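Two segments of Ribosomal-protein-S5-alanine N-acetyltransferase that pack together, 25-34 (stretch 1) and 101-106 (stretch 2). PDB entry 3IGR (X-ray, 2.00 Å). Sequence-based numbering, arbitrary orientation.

Stretch 1, residues 25-34: NYFMRNRHHL
Stretch 2 101-106: YSLDSE

The contact is small and polar: side chains from the last turn of a helix and the residue after it bind the last strand residues of a second segment and the residues that follow, burying 344 Å² in all; no two touching residues are fewer than 72 apart in sequence. Helix 25-29 and strand 101-103 run at 72°, their axes 10.7 Å apart. The register pairs Asn 30 with Asp 104 (CA to CA, 6.4 Å) and His 33 with Ser 105 (CA to CA, 6.9 Å).

Asp 104 (phi/psi -53/138, chi1 t) is the hub. Its OD1 accepts from Asn 30 ND2 at 2.9 Å and forms a salt bridge with Arg 29 NE, also 2.9 Å, whose positive charge offsets the buried carboxylate; Arg 29 (t, t, p) adds a weak bond from NH2 to Asp 104 OD1 at 3.1 Å. Asp 104 OD2 accepts from Glu 106 N at 3.0 Å, within stretch 2.

Asn 30 (-101/13, chi1 m), buried where the helix leaves helical geometry, suits its place because its amide offers donor and acceptor: OD1 accepts from Ser 105 N at 3.0 Å, while ND2 also donates to Tyr 26 O at 3.0 Å.

Tyr 26 (chi1 t, chi2 81°) is buried and reaches extended, buried Ser 102 (-151/159, chi1 p), with OH hydrogen-bonded to OG at 2.6 Å. Its ring edge lies against Ser 102, Leu 103 and Asp 104, with Tyr 26 CE1 4.0 Å from Asp 104 CB.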

# COMPACT_ATOMS: atom_id res chain seq x y z
N ASN A 25 -27.69 14.14 3.01
CA ASN A 25 -28.14 12.83 2.52
C ASN A 25 -27.18 11.72 2.90
O ASN A 25 -27.60 10.64 3.27
CB ASN A 25 -28.34 12.84 1.00
CG ASN A 25 -29.51 13.69 0.57
OD1 ASN A 25 -30.35 14.08 1.38
ND2 ASN A 25 -29.58 13.99 -0.72
N TYR A 26 -25.89 12.01 2.81
CA TYR A 26 -24.86 11.03 3.14
C TYR A 26 -24.95 10.58 4.60
O TYR A 26 -24.84 9.38 4.87
CB TYR A 26 -23.46 11.57 2.81
CG TYR A 26 -22.35 10.76 3.43
CD1 TYR A 26 -21.91 9.57 2.84
CD2 TYR A 26 -21.73 11.17 4.62
CE1 TYR A 26 -20.92 8.82 3.42
CE2 TYR A 26 -20.72 10.42 5.20
CZ TYR A 26 -20.31 9.25 4.59
OH TYR A 26 -19.31 8.51 5.16
N PHE A 27 -25.11 11.51 5.53
CA PHE A 27 -25.13 11.12 6.93
C PHE A 27 -26.47 10.50 7.28
O PHE A 27 -26.56 9.58 8.09
CB PHE A 27 -24.76 12.29 7.86
CG PHE A 27 -23.28 12.58 7.88
CD1 PHE A 27 -22.38 11.64 8.40
CD2 PHE A 27 -22.78 13.76 7.35
CE1 PHE A 27 -21.01 11.89 8.41
CE2 PHE A 27 -21.40 14.01 7.35
CZ PHE A 27 -20.51 13.07 7.89
N MSE A 28 -27.51 10.97 6.61
CA MSE A 28 -28.84 10.44 6.83
C MSE A 28 -28.91 9.02 6.28
O MSE A 28 -29.55 8.16 6.87
CB MSE A 28 -29.85 11.40 6.22
CG MSE A 28 -31.14 10.81 5.87
SE MSE A 28 -32.35 12.25 5.43
CE MSE A 28 -31.21 13.42 4.36
N ARG A 29 -28.22 8.78 5.16
CA ARG A 29 -28.12 7.46 4.53
C ARG A 29 -27.37 6.46 5.41
O ARG A 29 -27.78 5.30 5.54
CB ARG A 29 -27.43 7.59 3.16
CG ARG A 29 -27.44 6.35 2.27
CD ARG A 29 -27.25 6.69 0.77
NE ARG A 29 -25.85 6.94 0.43
CZ ARG A 29 -25.31 8.14 0.18
NH1 ARG A 29 -26.04 9.25 0.20
NH2 ARG A 29 -24.02 8.22 -0.10
N ASN A 30 -26.29 6.91 6.04
CA ASN A 30 -25.47 6.04 6.87
C ASN A 30 -25.69 6.15 8.39
O ASN A 30 -24.89 5.62 9.17
CB ASN A 30 -23.99 6.25 6.52
CG ASN A 30 -23.66 5.79 5.13
OD1 ASN A 30 -23.35 4.63 4.91
ND2 ASN A 30 -23.72 6.70 4.16
N ARG A 31 -26.78 6.81 8.79
CA ARG A 31 -27.16 6.98 10.21
C ARG A 31 -26.95 5.74 11.08
O ARG A 31 -26.32 5.81 12.14
CB ARG A 31 -28.64 7.41 10.32
N HIS A 32 -27.52 4.61 10.63
CA HIS A 32 -27.50 3.36 11.38
C HIS A 32 -26.16 2.64 11.40
O HIS A 32 -25.73 2.18 12.46
CB HIS A 32 -28.60 2.42 10.86
CG HIS A 32 -29.71 2.20 11.83
ND1 HIS A 32 -30.46 1.04 11.86
CD2 HIS A 32 -30.18 2.98 12.84
CE1 HIS A 32 -31.36 1.12 12.82
NE2 HIS A 32 -31.21 2.28 13.43
N HIS A 33 -25.50 2.56 10.24
CA HIS A 33 -24.15 2.00 10.16
C HIS A 33 -23.16 2.74 11.05
O HIS A 33 -22.18 2.15 11.52
CB HIS A 33 -23.63 2.02 8.70
N LEU A 34 -23.42 4.03 11.30
CA LEU A 34 -22.50 4.89 12.05
C LEU A 34 -22.78 5.02 13.55
O LEU A 34 -21.85 5.22 14.34
CB LEU A 34 -22.44 6.28 11.41
CG LEU A 34 -21.37 6.57 10.34
CD1 LEU A 34 -20.68 5.33 9.73
CD2 LEU A 34 -21.95 7.47 9.26
N TYR A 101 -12.57 10.13 9.74
CA TYR A 101 -13.06 9.79 8.40
C TYR A 101 -14.23 8.82 8.48
O TYR A 101 -14.41 8.12 9.48
CB TYR A 101 -11.96 9.18 7.51
CG TYR A 101 -11.11 8.16 8.23
CD1 TYR A 101 -9.90 8.54 8.80
CD2 TYR A 101 -11.54 6.84 8.39
CE1 TYR A 101 -9.13 7.64 9.50
CE2 TYR A 101 -10.78 5.92 9.08
CZ TYR A 101 -9.57 6.34 9.63
OH TYR A 101 -8.79 5.47 10.33
N SER A 102 -15.00 8.76 7.40
CA SER A 102 -16.08 7.80 7.29
C SER A 102 -16.27 7.46 5.82
O SER A 102 -15.85 8.20 4.92
CB SER A 102 -17.38 8.36 7.89
OG SER A 102 -17.86 9.47 7.14
N LEU A 103 -16.91 6.31 5.59
CA LEU A 103 -17.22 5.82 4.26
C LEU A 103 -18.61 5.22 4.26
O LEU A 103 -19.02 4.56 5.23
CB LEU A 103 -16.20 4.77 3.83
CG LEU A 103 -16.20 4.31 2.36
CD1 LEU A 103 -15.82 5.45 1.44
CD2 LEU A 103 -15.24 3.16 2.18
N ASP A 104 -19.33 5.46 3.17
CA ASP A 104 -20.63 4.85 2.92
C ASP A 104 -20.52 3.33 3.03
O ASP A 104 -19.56 2.76 2.54
CB ASP A 104 -21.12 5.27 1.54
CG ASP A 104 -22.55 4.84 1.28
OD1 ASP A 104 -23.45 5.67 1.51
OD2 ASP A 104 -22.76 3.68 0.89
N SER A 105 -21.50 2.68 3.66
CA SER A 105 -21.41 1.23 3.91
C SER A 105 -21.48 0.36 2.65
O SER A 105 -20.99 -0.77 2.64
CB SER A 105 -22.45 0.75 4.94
OG SER A 105 -23.75 0.83 4.41
N GLU A 106 -22.06 0.88 1.58
CA GLU A 106 -22.11 0.14 0.31
C GLU A 106 -20.78 0.23 -0.48
O GLU A 106 -20.59 -0.47 -1.46
CB GLU A 106 -23.29 0.61 -0.54
CG GLU A 106 -24.65 0.38 0.13
CD GLU A 106 -25.00 -1.10 0.28
OE1 GLU A 106 -24.65 -1.91 -0.61
OE2 GLU A 106 -25.66 -1.46 1.29